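Local coordinates for extracellular solute-binding protein, family 7 (Colwellia psychrerythraea, PDB 4PET) that binds pyruvate together with a calcium ion and probably hands such small carboxylates to a TRAP transporter for uptake from the periplasm, at residues Phe82-Gln87 / Asp138-Met143; Met106-Val111 / Ala122-Gly127; Ala117-Ala122 / His337-Trp342. All coordinates share one frame; numbering follows the deposited sequence.

Three contacts tie together parts of this solute-binding protein that lie from 11 to more than 200 residues apart in sequence. From the N terminus, the chain passes helix 79-85, whose C-terminal end later meets the start of strand 142-149; contact 1 closes that loop of about fifty residues. Within this span the chain folds back over a much shorter distance, and contact 2 joins the loop 106-111 to helix 117-126. Contact 3 begins on the same helix, at 117-122, but waits for its partner until helix 323-353, so it crosses both other contacts. Contacts 2 and 3 share A122 and touch where Q120 NE2 lies 3.0 Å from T109 O, a probable hydrogen bond. Contact 1 stands apart, its centre about 20 Å from that of contact 2.

Contact 1: residues Phe82-Gln87 / Asp138-Met143; sequences FVKSGQ and DQYGIM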
loop_
_atom_site.group_PDB
_atom_site.type_symbol
_atom_site.label_atom_id
_atom_site.label_comp_id
_atom_site.label_asym_id
_atom_site.label_seq_id
_atom_site.Cartn_x
_atom_site.Cartn_y
_atom_site.Cartn_z
ATOM N N PHE A 82 1.824 -14.879 -25.910
ATOM C CA PHE A 82 1.685 -13.693 -26.747
ATOM C C PHE A 82 2.879 -12.739 -26.564
ATOM O O PHE A 82 3.402 -12.187 -27.535
ATOM C CB PHE A 82 0.414 -12.916 -26.375
ATOM C CG PHE A 82 -0.882 -13.486 -26.929
ATOM C CD1 PHE A 82 -0.942 -14.068 -28.181
ATOM C CD2 PHE A 82 -2.056 -13.358 -26.209
ATOM C CE1 PHE A 82 -2.141 -14.543 -28.688
ATOM C CE2 PHE A 82 -3.259 -13.831 -26.708
ATOM C CZ PHE A 82 -3.306 -14.425 -27.941
ATOM N N VAL A 83 3.265 -12.528 -25.316
ATOM C CA VAL A 83 4.367 -11.629 -24.991
ATOM C C VAL A 83 5.758 -12.256 -25.256
ATOM O O VAL A 83 6.621 -11.601 -25.806
ATOM C CB VAL A 83 4.287 -11.162 -23.566
ATOM C CG1 VAL A 83 5.455 -10.173 -23.291
ATOM C CG2 VAL A 83 2.956 -10.477 -23.309
ATOM N N LYS A 84 5.957 -13.533 -24.931
ATOM C CA LYS A 84 7.193 -14.224 -25.292
ATOM C C LYS A 84 7.494 -14.128 -26.787
ATOM O O LYS A 84 8.625 -13.854 -27.202
ATOM C CB LYS A 84 7.099 -15.700 -24.913
ATOM C CG LYS A 84 8.402 -16.473 -25.102
ATOM C CD LYS A 84 8.472 -17.713 -24.204
ATOM C CE LYS A 84 7.359 -18.725 -24.501
ATOM N NZ LYS A 84 7.599 -19.619 -25.697
ATOM N N SER A 85 6.483 -14.371 -27.603
ATOM C CA SER A 85 6.685 -14.384 -29.054
ATOM C C SER A 85 6.825 -12.969 -29.612
ATOM O O SER A 85 7.339 -12.786 -30.704
ATOM C CB SER A 85 5.512 -15.059 -29.739
ATOM O OG SER A 85 4.379 -14.211 -29.700
ATOM N N GLY A 86 6.349 -11.980 -28.855
ATOM C CA GLY A 86 6.305 -10.611 -29.321
ATOM C C GLY A 86 5.129 -10.302 -30.244
ATOM O O GLY A 86 5.031 -9.188 -30.774
ATOM N N GLN A 87 4.226 -11.263 -30.454
ATOM C CA GLN A 87 2.990 -10.926 -31.151
ATOM C C GLN A 87 2.290 -9.751 -30.437
ATOM O O GLN A 87 1.689 -8.882 -31.070
ATOM C CB GLN A 87 2.076 -12.121 -31.194
ATOM C CG GLN A 87 0.683 -11.767 -31.590
ATOM C CD GLN A 87 -0.144 -13.010 -31.839
ATOM O OE1 GLN A 87 0.335 -14.152 -31.661
ATOM N NE2 GLN A 87 -1.398 -12.802 -32.243
ATOM N N ASP A 138 13.604 -13.771 -17.181
ATOM C CA ASP A 138 14.605 -13.426 -18.210
ATOM C C ASP A 138 14.837 -14.558 -19.173
ATOM O O ASP A 138 15.166 -14.328 -20.339
ATOM C CB ASP A 138 15.982 -13.074 -17.624
ATOM C CG ASP A 138 16.124 -11.581 -17.284
ATOM O OD1 ASP A 138 15.209 -10.787 -17.615
ATOM O OD2 ASP A 138 17.172 -11.205 -16.689
ATOM N N GLN A 139 14.740 -15.776 -18.671
ATOM C CA GLN A 139 14.973 -16.941 -19.513
ATOM C C GLN A 139 13.992 -16.978 -20.683
ATOM O O GLN A 139 14.274 -17.603 -21.692
ATOM C CB GLN A 139 14.881 -18.220 -18.681
ATOM C CG GLN A 139 13.498 -18.522 -18.190
ATOM C CD GLN A 139 13.471 -19.741 -17.306
ATOM O OE1 GLN A 139 13.575 -20.875 -17.794
ATOM N NE2 GLN A 139 13.338 -19.526 -15.993
ATOM N N TYR A 140 12.851 -16.301 -20.557
ATOM C CA TYR A 140 11.840 -16.297 -21.619
ATOM C C TYR A 140 11.889 -15.057 -22.500
ATOM O O TYR A 140 11.092 -14.925 -23.442
ATOM C CB TYR A 140 10.442 -16.442 -21.014
ATOM C CG TYR A 140 10.340 -17.649 -20.151
ATOM C CD1 TYR A 140 10.410 -18.931 -20.702
ATOM C CD2 TYR A 140 10.159 -17.531 -18.794
ATOM C CE1 TYR A 140 10.334 -20.050 -19.918
ATOM C CE2 TYR A 140 10.091 -18.648 -18.000
ATOM C CZ TYR A 140 10.184 -19.902 -18.572
ATOM O OH TYR A 140 10.103 -20.989 -17.758
ATOM N N GLY A 141 12.809 -14.146 -22.200
ATOM C CA GLY A 141 12.839 -12.865 -22.874
ATOM C C GLY A 141 11.595 -12.043 -22.509
ATOM O O GLY A 141 11.112 -11.207 -23.296
ATOM N N ILE A 142 11.098 -12.280 -21.306
ATOM C CA ILE A 142 9.970 -11.534 -20.753
ATOM C C ILE A 142 10.416 -10.739 -19.495
ATOM O O ILE A 142 11.152 -11.245 -18.643
ATOM C CB ILE A 142 8.858 -12.478 -20.335
ATOM C CG1 ILE A 142 8.158 -13.089 -21.566
ATOM C CG2 ILE A 142 7.800 -11.742 -19.482
ATOM C CD1 ILE A 142 7.266 -14.240 -21.193
HETATM N N MSE A 143 9.961 -9.498 -19.413
HETATM C CA MSE A 143 10.141 -8.667 -18.224
HETATM C C MSE A 143 8.800 -8.669 -17.531
HETATM O O MSE A 143 7.747 -8.475 -18.171
HETATM C CB MSE A 143 10.555 -7.234 -18.589
HETATM C CG MSE A 143 11.753 -7.094 -19.519
HETATM SE SE MSE A 143 11.805 -5.295 -20.306
HETATM C CE MSE A 143 12.657 -4.316 -18.875
HETATM O O HOH W 1 10.992 -13.641 -26.013
#
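K84 and I142 meet where the C-terminal end of helix 79-85 packs against the outermost strand, 142-149, of the five-stranded mixed sheet: helix-on-sheet packing of an alpha/beta domain. I142 turns CG1 anti to its carbonyl carbon (chi1 -71°), which lays the branch along the helix backbone, CG1 4.0 Å from K84 CA, and carries CD1 to within 4.0 Å of K84 CB. Deeper in, I142 CG1 lies 4.3 Å from V83 CG1, and both side chains rest on M244 of strand 240-246. An alanine in place of this isoleucine removes CG1 and CD1 and is likely to open a gap against K84 and V83.

K84 lends its aliphatic stem rather than its charge. CG sits 3.5 Å from Y140 O and CD 4.0 Å from Y140 CB, crossing the tyrosine at a slant, before bends at chi3 and chi4 lead the amino group off. The Y140 ring meets F80 edge-to-face, and its hydroxyl is hydrogen-bonded to N102. No direct hydrogen bond spans the two segments; instead one water donates to both backbones, 2.7 Å from K84 O and 2.9 Å from Y140 O.

Contact 2: residues Met106-Val111 / Ala122-Gly127; sequences MFFTTV and AWFYYG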
loop_
_atom_site.group_PDB
_atom_site.type_symbol
_atom_site.label_atom_id
_atom_site.label_comp_id
_atom_site.label_asym_id
_atom_site.label_seq_id
_atom_site.Cartn_x
_atom_site.Cartn_y
_atom_site.Cartn_z
HETATM N N MSE A 106 4.516 -19.199 -9.787
HETATM C CA MSE A 106 3.439 -19.101 -8.784
HETATM C C MSE A 106 3.711 -18.103 -7.651
HETATM O O MSE A 106 2.801 -17.426 -7.180
HETATM C CB MSE A 106 3.192 -20.468 -8.135
HETATM C CG MSE A 106 2.526 -21.490 -9.045
HETATM SE SE MSE A 106 2.008 -23.067 -8.022
HETATM C CE MSE A 106 3.771 -23.815 -7.644
ATOM N N PHE A 107 4.962 -18.024 -7.221
ATOM C CA PHE A 107 5.294 -17.369 -5.964
ATOM C C PHE A 107 5.368 -15.837 -6.050
ATOM O O PHE A 107 5.405 -15.183 -5.022
ATOM C CB PHE A 107 6.566 -17.995 -5.365
ATOM C CG PHE A 107 6.521 -19.505 -5.365
ATOM C CD1 PHE A 107 5.595 -20.182 -4.596
ATOM C CD2 PHE A 107 7.351 -20.237 -6.196
ATOM C CE1 PHE A 107 5.519 -21.542 -4.615
ATOM C CE2 PHE A 107 7.270 -21.622 -6.237
ATOM C CZ PHE A 107 6.370 -22.268 -5.454
ATOM N N PHE A 108 5.335 -15.274 -7.267
ATOM C CA PHE A 108 5.357 -13.835 -7.454
ATOM C C PHE A 108 3.960 -13.199 -7.455
ATOM O O PHE A 108 3.840 -11.981 -7.554
ATOM C CB PHE A 108 6.142 -13.472 -8.716
ATOM C CG PHE A 108 7.549 -14.028 -8.689
ATOM C CD1 PHE A 108 8.537 -13.390 -7.931
ATOM C CD2 PHE A 108 7.857 -15.226 -9.319
ATOM C CE1 PHE A 108 9.827 -13.900 -7.854
ATOM C CE2 PHE A 108 9.151 -15.749 -9.251
ATOM C CZ PHE A 108 10.139 -15.088 -8.521
ATOM N N THR A 109 2.924 -14.031 -7.346
ATOM C CA THR A 109 1.568 -13.556 -7.298
ATOM C C THR A 109 1.139 -13.431 -5.836
ATOM O O THR A 109 0.888 -12.324 -5.356
ATOM C CB THR A 109 0.626 -14.461 -8.035
ATOM O OG1 THR A 109 0.960 -14.467 -9.426
ATOM C CG2 THR A 109 -0.774 -13.929 -7.885
ATOM N N THR A 110 1.142 -14.561 -5.124
ATOM C CA THR A 110 0.930 -14.610 -3.665
ATOM C C THR A 110 1.146 -16.066 -3.256
ATOM O O THR A 110 1.297 -16.932 -4.129
ATOM C CB THR A 110 -0.489 -14.138 -3.272
ATOM O OG1 THR A 110 -0.598 -14.003 -1.841
ATOM C CG2 THR A 110 -1.531 -15.125 -3.774
ATOM N N VAL A 111 1.211 -16.336 -1.952
ATOM C CA VAL A 111 1.198 -17.713 -1.445
ATOM C C VAL A 111 0.306 -17.848 -0.207
ATOM O O VAL A 111 0.179 -16.908 0.590
ATOM C CB VAL A 111 2.610 -18.256 -1.096
ATOM C CG1 VAL A 111 3.562 -18.044 -2.268
ATOM C CG2 VAL A 111 3.168 -17.580 0.119
ATOM N N ALA A 122 6.964 -4.193 0.010
ATOM C CA ALA A 122 8.270 -4.062 0.614
ATOM C C ALA A 122 9.172 -5.155 0.076
ATOM O O ALA A 122 10.358 -4.919 -0.268
ATOM C CB ALA A 122 8.157 -4.176 2.127
ATOM N N TRP A 123 8.629 -6.358 0.034
ATOM C CA TRP A 123 9.406 -7.498 -0.417
ATOM C C TRP A 123 9.838 -7.312 -1.868
ATOM O O TRP A 123 11.027 -7.503 -2.166
ATOM C CB TRP A 123 8.637 -8.812 -0.264
ATOM C CG TRP A 123 9.388 -9.984 -0.838
ATOM C CD1 TRP A 123 10.471 -10.592 -0.299
ATOM C CD2 TRP A 123 9.118 -10.677 -2.081
ATOM N NE1 TRP A 123 10.915 -11.605 -1.124
ATOM C CE2 TRP A 123 10.098 -11.681 -2.220
ATOM C CE3 TRP A 123 8.155 -10.541 -3.076
ATOM C CZ2 TRP A 123 10.121 -12.564 -3.306
ATOM C CZ3 TRP A 123 8.193 -11.400 -4.172
ATOM C CH2 TRP A 123 9.164 -12.404 -4.276
ATOM N N PHE A 124 8.906 -6.903 -2.743
ATOM C CA PHE A 124 9.194 -6.691 -4.173
ATOM C C PHE A 124 10.253 -5.631 -4.425
ATOM O O PHE A 124 11.227 -5.879 -5.091
ATOM C CB PHE A 124 7.959 -6.270 -4.992
ATOM C CG PHE A 124 7.201 -7.406 -5.575
ATOM C CD1 PHE A 124 7.784 -8.244 -6.529
ATOM C CD2 PHE A 124 5.893 -7.666 -5.157
ATOM C CE1 PHE A 124 7.078 -9.325 -7.054
ATOM C CE2 PHE A 124 5.170 -8.739 -5.699
ATOM C CZ PHE A 124 5.759 -9.565 -6.643
ATOM N N TYR A 125 10.022 -4.441 -3.894
ATOM C CA TYR A 125 10.817 -3.287 -4.204
ATOM C C TYR A 125 12.094 -3.102 -3.363
ATOM O O TYR A 125 13.013 -2.410 -3.782
ATOM C CB TYR A 125 9.887 -2.074 -4.093
ATOM C CG TYR A 125 8.888 -2.019 -5.225
ATOM C CD1 TYR A 125 9.331 -1.966 -6.547
ATOM C CD2 TYR A 125 7.513 -2.023 -4.996
ATOM C CE1 TYR A 125 8.439 -1.908 -7.611
ATOM C CE2 TYR A 125 6.594 -1.971 -6.083
ATOM C CZ TYR A 125 7.084 -1.908 -7.380
ATOM O OH TYR A 125 6.246 -1.817 -8.471
ATOM N N TYR A 126 12.158 -3.734 -2.197
ATOM C CA TYR A 126 13.269 -3.557 -1.292
ATOM C C TYR A 126 13.811 -4.859 -0.715
ATOM O O TYR A 126 14.884 -4.868 -0.153
ATOM C CB TYR A 126 12.884 -2.586 -0.143
ATOM C CG TYR A 126 12.642 -1.194 -0.656
ATOM C CD1 TYR A 126 13.706 -0.319 -0.868
ATOM C CD2 TYR A 126 11.365 -0.777 -1.014
ATOM C CE1 TYR A 126 13.503 0.953 -1.373
ATOM C CE2 TYR A 126 11.150 0.502 -1.515
ATOM C CZ TYR A 126 12.221 1.349 -1.700
ATOM O OH TYR A 126 12.032 2.592 -2.229
ATOM N N GLY A 127 13.075 -5.948 -0.827
ATOM C CA GLY A 127 13.493 -7.175 -0.179
ATOM C C GLY A 127 14.039 -8.183 -1.154
ATOM O O GLY A 127 14.300 -9.336 -0.783
#
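F108, W123 and F124 form a buried aromatic cluster between the loop 106-111 and helix 117-126, in which rings meet rings and one ring edge meets a carbonyl. The first kind is ring against ring. F108 CD1 comes to the edge of the indole, 3.8 Å from W123 CH2, and the neighbouring CE1 is almost as near, at 3.9 Å from the same W123 CH2; the two side chains cross at about a right angle. W123 reaches this place because CG stands anti to its own backbone N (chi1 175°), sending the six-membered ring out toward the loop. The indole also packs on its neighbour in the helix: W123 CZ3 lies over one face of the F124 ring, offset toward the rim. F124 in turn brings CE1 to the edge of the F108 ring, a looser approach of 4.4 Å to F108 CD1.

The second kind is ring edge against carbonyl. F124 CZ points at F108 O from 3.2 Å, with the oxygen in the plane of the ring, and the phenylalanine accepts a chi1 of -91°, well off a staggered value, in the pose that makes this approach.

Polar bonds run around the cluster, not through it. W123 NE1 is hydrogen-bonded to S331 OG of helix 323-353. L132, M133 and V136 of helix 129-137 and I328 pack around F108.

The chemistry is therefore chiefly apolar, with the weakly positive C-H rim of F124 probably offsetting the negative carbonyl oxygen of F108, and it joins the helix to a loop in which T109 OG1, next to F108, accepts a hydrogen bond from the backbone N of Y96, a residue that binds pyruvate.

Contact 3: residues Ala117-Ala122 / His337-Trp342; sequences ASEQHA and HQIRAW
E119 and R340 form a side-on, two-pronged salt bridge between helix 117-126 and the long C-terminal helix 323-353. R340 NE donates to E119 OE1 at 3.1 Å and R340 NH2 to E119 OE2 at 3.0 Å, both bonds nearly straight. Each carboxylate oxygen offers its syn lone pair, and the carboxylate and guanidinium planes lie only 8° apart, so the two flat groups mesh edge to edge. Bends at chi2 (62°) and chi3 (44°) curl the arginine back, presenting its NE side to a glutamate that is extended beyond CG.

The pair is itself gripped from outside. E119 OE1 is also hydrogen-bonded to T343 OG1 and E119 OE2 to the backbone N of I116, while R340 NH2 has a further partner in G114 O. Both oxygens of this buried carboxylate thus have two polar partners, and rotation of the group would break several bonds at once.

Beside the charges lies the packing. I339 CG2 sits against the glutamate stem, 3.8 Å from E119 CB and 3.9 Å from E119 CG, crossing it obliquely; A122 CB stands a little farther off, 4.7 Å from I339 CD1. Further round the two helices the second subunit takes over: its Y273 packs on S118, its S274 on H121 and its S280 on W342.

One side chain thus serves two purposes, its methylenes padding the isoleucine and its head group joining the helices electrostatically; the guanidinium and the N-H of I116 would be expected to favour the ionised form of E119 despite its burial.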
loop_
_atom_site.group_PDB
_atom_site.type_symbol
_atom_site.label_atom_id
_atom_site.label_comp_id
_atom_site.label_asym_id
_atom_site.label_seq_id
_atom_site.Cartn_x
_atom_site.Cartn_y
_atom_site.Cartn_z
ATOM N N ALA A 117 -0.599 -7.286 1.406
ATOM C CA ALA A 117 -0.162 -6.459 0.282
ATOM C C ALA A 117 0.966 -5.497 0.652
ATOM O O ALA A 117 1.942 -5.355 -0.091
ATOM C CB ALA A 117 -1.338 -5.698 -0.326
ATOM N N SER A 118 0.834 -4.821 1.788
ATOM C CA SER A 118 1.811 -3.796 2.129
ATOM C C SER A 118 3.167 -4.456 2.367
ATOM O O SER A 118 4.207 -3.898 2.045
ATOM C CB SER A 118 1.366 -3.042 3.363
ATOM O OG SER A 118 1.312 -3.939 4.464
ATOM N N GLU A 119 3.144 -5.657 2.916
ATOM C CA GLU A 119 4.371 -6.442 3.123
ATOM C C GLU A 119 4.989 -6.876 1.803
ATOM O O GLU A 119 6.210 -6.800 1.606
ATOM C CB GLU A 119 4.062 -7.674 3.970
ATOM C CG GLU A 119 3.528 -7.325 5.359
ATOM C CD GLU A 119 3.153 -8.523 6.175
ATOM O OE1 GLU A 119 3.204 -8.431 7.417
ATOM O OE2 GLU A 119 2.762 -9.555 5.596
ATOM N N GLN A 120 4.154 -7.356 0.900
ATOM C CA GLN A 120 4.643 -7.889 -0.359
ATOM C C GLN A 120 5.258 -6.774 -1.208
ATOM O O GLN A 120 6.251 -6.996 -1.903
ATOM C CB GLN A 120 3.542 -8.620 -1.100
ATOM C CG GLN A 120 4.036 -9.399 -2.300
ATOM C CD GLN A 120 2.878 -9.828 -3.159
ATOM O OE1 GLN A 120 1.988 -9.027 -3.462
ATOM N NE2 GLN A 120 2.851 -11.089 -3.518
ATOM N N HIS A 121 4.750 -5.552 -1.087
ATOM C CA HIS A 121 5.360 -4.457 -1.815
ATOM C C HIS A 121 6.779 -4.148 -1.303
ATOM O O HIS A 121 7.677 -3.908 -2.088
ATOM C CB HIS A 121 4.461 -3.231 -1.741
ATOM C CG HIS A 121 3.193 -3.392 -2.518
ATOM N ND1 HIS A 121 2.068 -2.627 -2.286
ATOM C CD2 HIS A 121 2.881 -4.222 -3.541
ATOM C CE1 HIS A 121 1.118 -2.985 -3.130
ATOM N NE2 HIS A 121 1.586 -3.953 -3.902
ATOM N N ALA A 122 6.964 -4.193 0.010
ATOM C CA ALA A 122 8.270 -4.062 0.614
ATOM C C ALA A 122 9.172 -5.155 0.076
ATOM O O ALA A 122 10.358 -4.919 -0.268
ATOM C CB ALA A 122 8.157 -4.176 2.127
ATOM N N HIS A 337 8.884 -13.519 7.896
ATOM C CA HIS A 337 9.160 -13.565 9.332
ATOM C C HIS A 337 9.584 -12.177 9.857
ATOM O O HIS A 337 9.186 -11.746 10.962
ATOM C CB HIS A 337 10.223 -14.633 9.630
ATOM C CG HIS A 337 10.701 -14.646 11.050
ATOM N ND1 HIS A 337 9.953 -15.172 12.085
ATOM C CD2 HIS A 337 11.849 -14.193 11.609
ATOM C CE1 HIS A 337 10.621 -15.046 13.219
ATOM N NE2 HIS A 337 11.777 -14.461 12.957
ATOM N N GLN A 338 10.386 -11.478 9.058
ATOM C CA GLN A 338 10.957 -10.208 9.469
ATOM C C GLN A 338 9.938 -9.086 9.456
ATOM O O GLN A 338 9.790 -8.360 10.448
ATOM C CB GLN A 338 12.108 -9.838 8.560
ATOM C CG GLN A 338 12.622 -8.435 8.771
ATOM C CD GLN A 338 13.892 -8.193 8.006
ATOM O OE1 GLN A 338 13.914 -7.467 7.003
ATOM N NE2 GLN A 338 14.959 -8.818 8.460
ATOM N N ILE A 339 9.220 -8.967 8.340
ATOM C CA ILE A 339 8.259 -7.874 8.182
ATOM C C ILE A 339 6.972 -8.108 9.006
ATOM O O ILE A 339 6.409 -7.156 9.532
ATOM C CB ILE A 339 7.943 -7.622 6.681
ATOM C CG1 ILE A 339 7.281 -6.269 6.484
ATOM C CG2 ILE A 339 7.053 -8.754 6.065
ATOM C CD1 ILE A 339 8.185 -5.139 6.761
ATOM N N ARG A 340 6.547 -9.360 9.175
ATOM C CA ARG A 340 5.312 -9.631 9.924
ATOM C C ARG A 340 5.452 -9.155 11.352
ATOM O O ARG A 340 4.488 -8.720 11.990
ATOM C CB ARG A 340 5.006 -11.127 9.924
ATOM C CG ARG A 340 3.836 -11.560 10.827
ATOM C CD ARG A 340 2.505 -10.940 10.414
ATOM N NE ARG A 340 2.326 -10.994 8.966
ATOM C CZ ARG A 340 1.760 -12.008 8.318
ATOM N NH1 ARG A 340 1.299 -13.056 8.981
ATOM N NH2 ARG A 340 1.637 -11.973 6.997
ATOM N N ALA A 341 6.659 -9.237 11.884
ATOM C CA ALA A 341 6.855 -8.773 13.253
ATOM C C ALA A 341 6.478 -7.285 13.350
ATOM O O ALA A 341 5.865 -6.835 14.333
ATOM C CB ALA A 341 8.302 -9.024 13.693
ATOM N N TRP A 342 6.827 -6.514 12.328
ATOM C CA TRP A 342 6.528 -5.084 12.320
ATOM C C TRP A 342 5.042 -4.817 12.089
ATOM O O TRP A 342 4.450 -3.907 12.678
ATOM C CB TRP A 342 7.336 -4.374 11.224
ATOM C CG TRP A 342 6.855 -2.958 10.962
ATOM C CD1 TRP A 342 6.418 -2.446 9.774
ATOM C CD2 TRP A 342 6.729 -1.900 11.926
ATOM N NE1 TRP A 342 6.047 -1.138 9.935
ATOM C CE2 TRP A 342 6.216 -0.777 11.247
ATOM C CE3 TRP A 342 7.015 -1.790 13.291
ATOM C CZ2 TRP A 342 5.992 0.447 11.888
ATOM C CZ3 TRP A 342 6.789 -0.581 13.925
ATOM C CH2 TRP A 342 6.274 0.518 13.233
#